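Local coordinates for protein UDP-N-Acetylglucosamine 2-Epimerase (PDB 1V4V) that probably catalyses the reversible epimerisation of UDP-N-acetylglucosamine at C2 of its sugar, giving UDP-N-acetylmannosamine, at residues 216-228 against 319-333. Numbering follows the deposited sequence. Where two conformers were deposited one is given.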
ATOM      1  N   ASP A 216      25.615  30.933 -29.731  1.00 22.32           N
ATOM      2  CA  ASP A 216      26.701  30.185 -30.369  1.00 22.36           C
ATOM      3  C   ASP A 216      26.153  28.926 -31.055  1.00 21.42           C
ATOM      4  O   ASP A 216      26.550  28.598 -32.173  1.00 22.52           O
ATOM      5  CB  ASP A 216      27.772  29.771 -29.338  1.00 23.28           C
ATOM      6  CG  ASP A 216      28.651  30.929 -28.891  1.00 28.04           C
ATOM      7  OD1 ASP A 216      28.556  32.030 -29.472  1.00 28.27           O
ATOM      8  OD2 ASP A 216      29.454  30.734 -27.952  1.00 27.87           O
ATOM      9  N   LEU A 217      25.246  28.220 -30.385  1.00 21.18           N
ATOM     10  CA  LEU A 217      24.671  27.005 -30.960  1.00 21.20           C
ATOM     11  C   LEU A 217      23.779  27.338 -32.157  1.00 22.06           C
ATOM     12  O   LEU A 217      23.742  26.597 -33.137  1.00 21.51           O
ATOM     13  CB  LEU A 217      23.877  26.234 -29.901  1.00 20.96           C
ATOM     14  CG  LEU A 217      24.726  25.628 -28.778  1.00 21.86           C
ATOM     15  CD1 LEU A 217      23.836  25.047 -27.697  1.00 23.64           C
ATOM     16  CD2 LEU A 217      25.642  24.552 -29.361  1.00 23.91           C
ATOM     17  N   ALA A 218      23.063  28.457 -32.081  1.00 22.63           N
ATOM     18  CA  ALA A 218      22.209  28.857 -33.194  1.00 22.58           C
ATOM     19  C   ALA A 218      23.066  29.122 -34.425  1.00 21.58           C
ATOM     20  O   ALA A 218      22.690  28.756 -35.540  1.00 21.49           O
ATOM     21  CB  ALA A 218      21.407  30.110 -32.827  1.00 22.37           C
ATOM     22  N   GLN A 219      24.218  29.760 -34.229  1.00 23.60           N
ATOM     23  CA  GLN A 219      25.114  30.052 -35.344  1.00 24.16           C
ATOM     24  C   GLN A 219      25.588  28.754 -35.985  1.00 22.84           C
ATOM     25  O   GLN A 219      25.726  28.669 -37.203  1.00 22.32           O
ATOM     26  CB  GLN A 219      26.332  30.859 -34.879  1.00 25.95           C
ATOM     27  CG  GLN A 219      26.031  32.282 -34.425  1.00 30.07           C
ATOM     28  CD  GLN A 219      25.725  33.228 -35.578  1.00 34.43           C
ATOM     29  OE1 GLN A 219      25.840  32.865 -36.754  1.00 30.77           O
ATOM     30  NE2 GLN A 219      25.339  34.458 -35.241  1.00 36.42           N
ATOM     31  N   ALA A 220      25.844  27.743 -35.160  1.00 21.69           N
ATOM     32  CA  ALA A 220      26.295  26.459 -35.677  1.00 20.72           C
ATOM     33  C   ALA A 220      25.174  25.842 -36.516  1.00 19.76           C
ATOM     34  O   ALA A 220      25.419  25.280 -37.587  1.00 20.49           O
ATOM     35  CB  ALA A 220      26.669  25.518 -34.521  1.00 20.56           C
ATOM     36  N   LEU A 221      23.942  25.955 -36.032  1.00 20.79           N
ATOM     37  CA  LEU A 221      22.805  25.397 -36.758  1.00 21.81           C
ATOM     38  C   LEU A 221      22.570  26.180 -38.053  1.00 22.13           C
ATOM     39  O   LEU A 221      22.109  25.623 -39.051  1.00 20.64           O
ATOM     40  CB  LEU A 221      21.551  25.414 -35.879  1.00 23.83           C
ATOM     41  CG  LEU A 221      21.616  24.497 -34.649  1.00 27.89           C
ATOM     42  CD1 LEU A 221      20.306  24.564 -33.894  1.00 30.40           C
ATOM     43  CD2 LEU A 221      21.907  23.065 -35.077  1.00 29.49           C
ATOM     44  N   LYS A 222      22.888  27.472 -38.033  1.00 20.62           N
ATOM     45  CA  LYS A 222      22.740  28.295 -39.228  1.00 20.49           C
ATOM     46  C   LYS A 222      23.716  27.756 -40.277  1.00 20.93           C
ATOM     47  O   LYS A 222      23.377  27.649 -41.458  1.00 20.62           O
ATOM     48  CB  LYS A 222      23.058  29.761 -38.914  1.00 22.12           C
ATOM     49  CG  LYS A 222      23.059  30.665 -40.149  1.00 24.92           C
ATOM     50  CD  LYS A 222      23.383  32.109 -39.784  1.00 26.84           C
ATOM     51  CE  LYS A 222      23.404  32.999 -41.019  1.00 28.01           C
ATOM     52  NZ  LYS A 222      23.897  34.376 -40.713  0.50 24.68           N
ATOM     53  N   ARG A 223      24.930  27.409 -39.845  1.00 20.26           N
ATOM     54  CA  ARG A 223      25.927  26.858 -40.763  1.00 22.21           C
ATOM     55  C   ARG A 223      25.427  25.549 -41.361  1.00 22.33           C
ATOM     56  O   ARG A 223      25.630  25.276 -42.547  1.00 20.96           O
ATOM     57  CB  ARG A 223      27.256  26.584 -40.049  1.00 23.83           C
ATOM     58  CG  ARG A 223      28.110  27.802 -39.780  1.00 28.26           C
ATOM     59  CD  ARG A 223      29.438  27.386 -39.149  1.00 29.51           C
ATOM     60  NE  ARG A 223      30.328  26.726 -40.105  1.00 29.04           N
ATOM     61  CZ  ARG A 223      31.431  26.068 -39.760  1.00 29.30           C
ATOM     62  NH1 ARG A 223      31.778  25.973 -38.483  1.00 30.13           N
ATOM     63  NH2 ARG A 223      32.197  25.516 -40.689  1.00 29.46           N
ATOM     64  N   VAL A 224      24.788  24.729 -40.530  1.00 21.95           N
ATOM     65  CA  VAL A 224      24.259  23.457 -41.005  1.00 20.97           C
ATOM     66  C   VAL A 224      23.191  23.725 -42.071  1.00 20.02           C
ATOM     67  O   VAL A 224      23.196  23.117 -43.141  1.00 20.42           O
ATOM     68  CB  VAL A 224      23.620  22.636 -39.851  1.00 20.66           C
ATOM     69  CG1 VAL A 224      22.963  21.376 -40.408  1.00 21.83           C
ATOM     70  CG2 VAL A 224      24.692  22.260 -38.821  1.00 20.26           C
ATOM     71  N   ALA A 225      22.281  24.642 -41.775  1.00 19.58           N
ATOM     72  CA  ALA A 225      21.209  24.967 -42.712  1.00 20.27           C
ATOM     73  C   ALA A 225      21.767  25.441 -44.053  1.00 22.34           C
ATOM     74  O   ALA A 225      21.257  25.082 -45.112  1.00 22.15           O
ATOM     75  CB  ALA A 225      20.294  26.029 -42.109  1.00 20.90           C
ATOM     76  N   GLU A 226      22.825  26.240 -44.015  1.00 23.41           N
ATOM     77  CA  GLU A 226      23.418  26.730 -45.254  1.00 26.01           C
ATOM     78  C   GLU A 226      24.062  25.598 -46.056  1.00 25.97           C
ATOM     79  O   GLU A 226      24.119  25.650 -47.285  1.00 24.42           O
ATOM     80  CB  GLU A 226      24.448  27.811 -44.935  1.00 28.34           C
ATOM     81  CG  GLU A 226      23.841  29.009 -44.231  1.00 34.44           C
ATOM     82  CD  GLU A 226      24.877  30.025 -43.805  1.00 37.61           C
ATOM     83  OE1 GLU A 226      25.838  29.637 -43.108  1.00 40.63           O
ATOM     84  OE2 GLU A 226      24.723  31.212 -44.163  1.00 40.10           O
ATOM     85  N   ALA A 227      24.526  24.565 -45.360  1.00 24.37           N
ATOM     86  CA  ALA A 227      25.164  23.428 -46.023  1.00 23.76           C
ATOM     87  C   ALA A 227      24.165  22.430 -46.611  1.00 22.23           C
ATOM     88  O   ALA A 227      24.544  21.568 -47.410  1.00 22.55           O
ATOM     89  CB  ALA A 227      26.099  22.706 -45.040  1.00 24.36           C
ATOM     90  N   PHE A 228      22.900  22.538 -46.207  1.00 20.13           N
ATOM     91  CA  PHE A 228      21.840  21.641 -46.674  1.00 20.25           C
ATOM     92  C   PHE A 228      20.625  22.441 -47.133  1.00 21.24           C
ATOM     93  O   PHE A 228      19.562  22.387 -46.516  1.00 21.16           O
ATOM     94  CB  PHE A 228      21.432  20.696 -45.542  1.00 20.19           C
ATOM     95  CG  PHE A 228      22.520  19.759 -45.135  1.00 18.90           C
ATOM     96  CD1 PHE A 228      22.745  18.589 -45.850  1.00 21.71           C
ATOM     97  CD2 PHE A 228      23.365  20.077 -44.077  1.00 21.80           C
ATOM     98  CE1 PHE A 228      23.806  17.747 -45.515  1.00 23.60           C
ATOM     99  CE2 PHE A 228      24.428  19.241 -43.738  1.00 21.98           C
ATOM    100  CZ  PHE A 228      24.645  18.080 -44.459  1.00 22.31           C
ATOM    101  N   THR A 319      28.566  20.621 -27.017  1.00 25.53           N
ATOM    102  CA  THR A 319      28.062  21.989 -27.073  1.00 27.56           C
ATOM    103  C   THR A 319      29.050  22.956 -27.718  1.00 26.63           C
ATOM    104  O   THR A 319      28.826  24.169 -27.730  1.00 27.20           O
ATOM    105  CB  THR A 319      27.696  22.529 -25.673  1.00 31.11           C
ATOM    106  OG1 THR A 319      28.822  22.405 -24.798  1.00 32.10           O
ATOM    107  CG2 THR A 319      26.519  21.763 -25.102  1.00 32.63           C
ATOM    108  N   ASP A 320      30.152  22.431 -28.243  1.00 23.77           N
ATOM    109  CA  ASP A 320      31.121  23.279 -28.926  1.00 23.66           C
ATOM    110  C   ASP A 320      30.568  23.518 -30.333  1.00 23.22           C
ATOM    111  O   ASP A 320      30.312  22.568 -31.069  1.00 23.57           O
ATOM    112  CB  ASP A 320      32.479  22.586 -29.017  1.00 25.99           C
ATOM    113  CG  ASP A 320      33.465  23.360 -29.862  1.00 30.53           C
ATOM    114  OD1 ASP A 320      33.978  22.795 -30.853  1.00 34.86           O
ATOM    115  OD2 ASP A 320      33.726  24.538 -29.536  1.00 31.90           O
ATOM    116  N   PRO A 321      30.392  24.789 -30.729  1.00 23.80           N
ATOM    117  CA  PRO A 321      29.860  25.154 -32.052  1.00 24.24           C
ATOM    118  C   PRO A 321      30.478  24.441 -33.265  1.00 24.07           C
ATOM    119  O   PRO A 321      29.755  23.927 -34.120  1.00 23.11           O
ATOM    120  CB  PRO A 321      30.066  26.666 -32.096  1.00 25.24           C
ATOM    121  CG  PRO A 321      29.873  27.052 -30.649  1.00 23.50           C
ATOM    122  CD  PRO A 321      30.693  25.999 -29.939  1.00 22.96           C
ATOM    123  N   GLU A 322      31.802  24.423 -33.359  1.00 22.61           N
ATOM    124  CA  GLU A 322      32.446  23.751 -34.484  1.00 22.06           C
ATOM    125  C   GLU A 322      32.111  22.259 -34.456  1.00 19.59           C
ATOM    126  O   GLU A 322      31.824  21.657 -35.493  1.00 19.52           O
ATOM    127  CB  GLU A 322      33.965  23.945 -34.435  1.00 23.47           C
ATOM    128  CG  GLU A 322      34.721  23.127 -35.489  1.00 24.55           C
ATOM    129  CD  GLU A 322      34.426  23.566 -36.910  1.00 24.63           C
ATOM    130  OE1 GLU A 322      34.751  22.809 -37.845  1.00 27.05           O
ATOM    131  OE2 GLU A 322      33.877  24.670 -37.102  1.00 27.30           O
ATOM    132  N   GLY A 323      32.153  21.669 -33.265  1.00 18.72           N
ATOM    133  CA  GLY A 323      31.844  20.256 -33.127  1.00 19.67           C
ATOM    134  C   GLY A 323      30.406  19.919 -33.491  1.00 20.22           C
ATOM    135  O   GLY A 323      30.137  18.887 -34.107  1.00 20.97           O
ATOM    136  N   VAL A 324      29.472  20.785 -33.105  1.00 19.00           N
ATOM    137  CA  VAL A 324      28.064  20.556 -33.405  1.00 18.77           C
ATOM    138  C   VAL A 324      27.878  20.552 -34.918  1.00 17.85           C
ATOM    139  O   VAL A 324      27.179  19.699 -35.471  1.00 17.78           O
ATOM    140  CB  VAL A 324      27.173  21.660 -32.782  1.00 18.00           C
ATOM    141  CG1 VAL A 324      25.747  21.533 -33.297  1.00 19.42           C
ATOM    142  CG2 VAL A 324      27.197  21.543 -31.265  1.00 19.41           C
ATOM    143  N   TYR A 325      28.501  21.513 -35.589  1.00 17.45           N
ATOM    144  CA  TYR A 325      28.408  21.596 -37.042  1.00 18.72           C
ATOM    145  C   TYR A 325      28.963  20.317 -37.679  1.00 19.44           C
ATOM    146  O   TYR A 325      28.335  19.717 -38.553  1.00 18.29           O
ATOM    147  CB  TYR A 325      29.196  22.810 -37.549  1.00 20.30           C
ATOM    148  CG  TYR A 325      29.367  22.849 -39.056  1.00 22.55           C
ATOM    149  CD1 TYR A 325      28.295  23.157 -39.892  1.00 22.49           C
ATOM    150  CD2 TYR A 325      30.601  22.554 -39.644  1.00 25.72           C
ATOM    151  CE1 TYR A 325      28.441  23.171 -41.276  1.00 23.82           C
ATOM    152  CE2 TYR A 325      30.759  22.563 -41.029  1.00 27.18           C
ATOM    153  CZ  TYR A 325      29.673  22.872 -41.837  1.00 27.22           C
ATOM    154  OH  TYR A 325      29.810  22.865 -43.206  1.00 29.98           O
ATOM    155  N   ARG A 326      30.149  19.904 -37.243  1.00 19.69           N
ATOM    156  CA  ARG A 326      30.772  18.705 -37.798  1.00 19.84           C
ATOM    157  C   ARG A 326      29.923  17.453 -37.606  1.00 18.42           C
ATOM    158  O   ARG A 326      29.734  16.668 -38.539  1.00 18.43           O
ATOM    159  CB  ARG A 326      32.154  18.485 -37.174  1.00 22.03           C
ATOM    160  CG  ARG A 326      33.176  19.549 -37.548  1.00 23.65           C
ATOM    161  CD  ARG A 326      34.562  19.202 -36.996  1.00 26.96           C
ATOM    162  NE  ARG A 326      35.507  20.295 -37.195  1.00 30.77           N
ATOM    163  CZ  ARG A 326      36.795  20.237 -36.870  1.00 33.57           C
ATOM    164  NH1 ARG A 326      37.293  19.135 -36.328  1.00 31.42           N
ATOM    165  NH2 ARG A 326      37.584  21.282 -37.085  1.00 31.56           N
ATOM    166  N   VAL A 327      29.404  17.266 -36.398  1.00 18.01           N
ATOM    167  CA  VAL A 327      28.592  16.087 -36.105  1.00 18.73           C
ATOM    168  C   VAL A 327      27.274  16.064 -36.872  1.00 18.76           C
ATOM    169  O   VAL A 327      26.908  15.052 -37.470  1.00 18.12           O
ATOM    170  CB  VAL A 327      28.305  15.984 -34.591  1.00 18.48           C
ATOM    171  CG1 VAL A 327      27.274  14.898 -34.315  1.00 20.67           C
ATOM    172  CG2 VAL A 327      29.610  15.669 -33.849  1.00 23.58           C
ATOM    173  N   VAL A 328      26.553  17.175 -36.857  1.00 17.31           N
ATOM    174  CA  VAL A 328      25.273  17.214 -37.553  1.00 16.39           C
ATOM    175  C   VAL A 328      25.457  17.094 -39.065  1.00 17.28           C
ATOM    176  O   VAL A 328      24.732  16.351 -39.732  1.00 16.89           O
ATOM    177  CB  VAL A 328      24.501  18.504 -37.194  1.00 16.58           C
ATOM    178  CG1 VAL A 328      23.193  18.577 -37.975  1.00 17.65           C
ATOM    179  CG2 VAL A 328      24.202  18.510 -35.690  1.00 17.61           C
ATOM    180  N   LYS A 329      26.431  17.810 -39.612  1.00 16.38           N
ATOM    181  CA  LYS A 329      26.667  17.738 -41.051  1.00 17.75           C
ATOM    182  C   LYS A 329      27.090  16.314 -41.425  1.00 17.84           C
ATOM    183  O   LYS A 329      26.616  15.753 -42.412  1.00 18.49           O
ATOM    184  CB  LYS A 329      27.751  18.740 -41.471  1.00 17.05           C
ATOM    185  CG  LYS A 329      28.120  18.668 -42.955  1.00 19.38           C
ATOM    186  CD  LYS A 329      29.119  19.764 -43.323  1.00 24.42           C
ATOM    187  CE  LYS A 329      29.470  19.734 -44.807  1.00 26.72           C
ATOM    188  NZ  LYS A 329      30.199  18.497 -45.193  1.00 27.02           N
ATOM    189  N   GLY A 330      27.974  15.730 -40.623  1.00 17.56           N
ATOM    190  CA  GLY A 330      28.434  14.376 -40.893  1.00 18.80           C
ATOM    191  C   GLY A 330      27.304  13.360 -40.883  1.00 19.69           C
ATOM    192  O   GLY A 330      27.232  12.482 -41.746  1.00 18.95           O
ATOM    193  N   LEU A 331      26.410  13.480 -39.910  1.00 17.84           N
ATOM    194  CA  LEU A 331      25.283  12.562 -39.792  1.00 18.65           C
ATOM    195  C   LEU A 331      24.308  12.712 -40.963  1.00 18.31           C
ATOM    196  O   LEU A 331      23.842  11.719 -41.522  1.00 20.03           O
ATOM    197  CB  LEU A 331      24.545  12.802 -38.471  1.00 20.49           C
ATOM    198  CG  LEU A 331      23.381  11.846 -38.190  1.00 24.15           C
ATOM    199  CD1 LEU A 331      23.900  10.420 -38.142  1.00 24.58           C
ATOM    200  CD2 LEU A 331      22.713  12.212 -36.875  1.00 25.68           C
ATOM    201  N   LEU A 332      23.999  13.949 -41.335  1.00 18.66           N
ATOM    202  CA  LEU A 332      23.078  14.188 -42.443  1.00 19.17           C
ATOM    203  C   LEU A 332      23.635  13.664 -43.762  1.00 21.22           C
ATOM    204  O   LEU A 332      22.878  13.409 -44.703  1.00 22.60           O
ATOM    205  CB  LEU A 332      22.746  15.683 -42.550  1.00 19.24           C
ATOM    206  CG  LEU A 332      21.804  16.182 -41.442  1.00 18.55           C
ATOM    207  CD1 LEU A 332      21.690  17.703 -41.474  1.00 20.55           C
ATOM    208  CD2 LEU A 332      20.442  15.532 -41.609  1.00 18.59           C
ATOM    209  N   GLU A 333      24.953  13.495 -43.832  1.00 20.85           N
ATOM    210  CA  GLU A 333      25.581  12.966 -45.040  1.00 21.22           C
ATOM    211  C   GLU A 333      25.969  11.490 -44.886  1.00 21.32           C
ATOM    212  O   GLU A 333      26.767  10.960 -45.661  1.00 22.56           O
ATOM    213  CB  GLU A 333      26.796  13.827 -45.414  1.00 23.98           C
ATOM    214  CG  GLU A 333      26.361  15.170 -45.996  1.00 28.81           C
ATOM    215  CD  GLU A 333      27.501  16.137 -46.272  1.00 34.55           C
ATOM    216  OE1 GLU A 333      27.279  17.076 -47.068  1.00 38.59           O
ATOM    217  OE2 GLU A 333      28.599  15.977 -45.698  1.00 34.40           O
TER
HETATM  218  O   HOH W   1      29.915  25.992 -36.330  1.00 26.36           O
HETATM  219  O   HOH W   2      34.517  23.927 -40.329  1.00 43.15           O
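Arg-223 reaches across from one helix to Glu-322 and Tyr-325 of helix 321-332, and illustrates how a guanidinium at the border of a helix pair can be hydrogen-bonded in its plane and stacked over its face at once. In its plane, Arg-223 NH1 donates to Glu-322 OE2 at 2.8 Å in a salt bridge, meeting that oxygen on its syn side though tilted out of the carboxylate plane. Two waters accept further hydrogen bonds, one from NH1 and one from NH2; the first passes a weak bond on to Pro-321 O, the second donates to Glu-322 OE1. Glu-322 OE1 also takes, on its anti lone pair, Arg-326 NE at 2.7 Å, so a single carboxylate bridges two arginines, and its one negative charge probably only partly offsets their two positive ones. Over its face, the guanidinium lies flat on the Tyr-325 ring, planes 18° apart and Arg-223 CZ 3.8 Å from the ring centroid, a cation-pi stack; the bend at chi3 (72°) folds the arginine's end back over the ring. Tyr-325 is itself a knob among Ala-220, Arg-223, Val-224 and Ala-227, and a serine in its place would probably deprive the guanidinium of its stacking surface and open a gap beside Val-224. Inward, Val-224 CG1 packs on Val-328 CG1 at 3.7 Å; at the C-terminal ends Leu-332 sets CD1 over a face of the Phe-228 ring in a CH-pi contact. Glu-333 brings CG to that ring's edge while Glu-333 OE2 accepts from Lys-329 NZ at 3.0 Å. At the opposite end Asp-320 N-caps helix 321-332, OD1 accepting from Gly-323 N, and Ala-220 rests on Pro-321. With Val-328 also touching Val-297 of strand 296-298, the pair, inclined at 32°, is typical of neighbouring helices packed against the parallel sheet of a Rossmann-like domain in the GT-B fold.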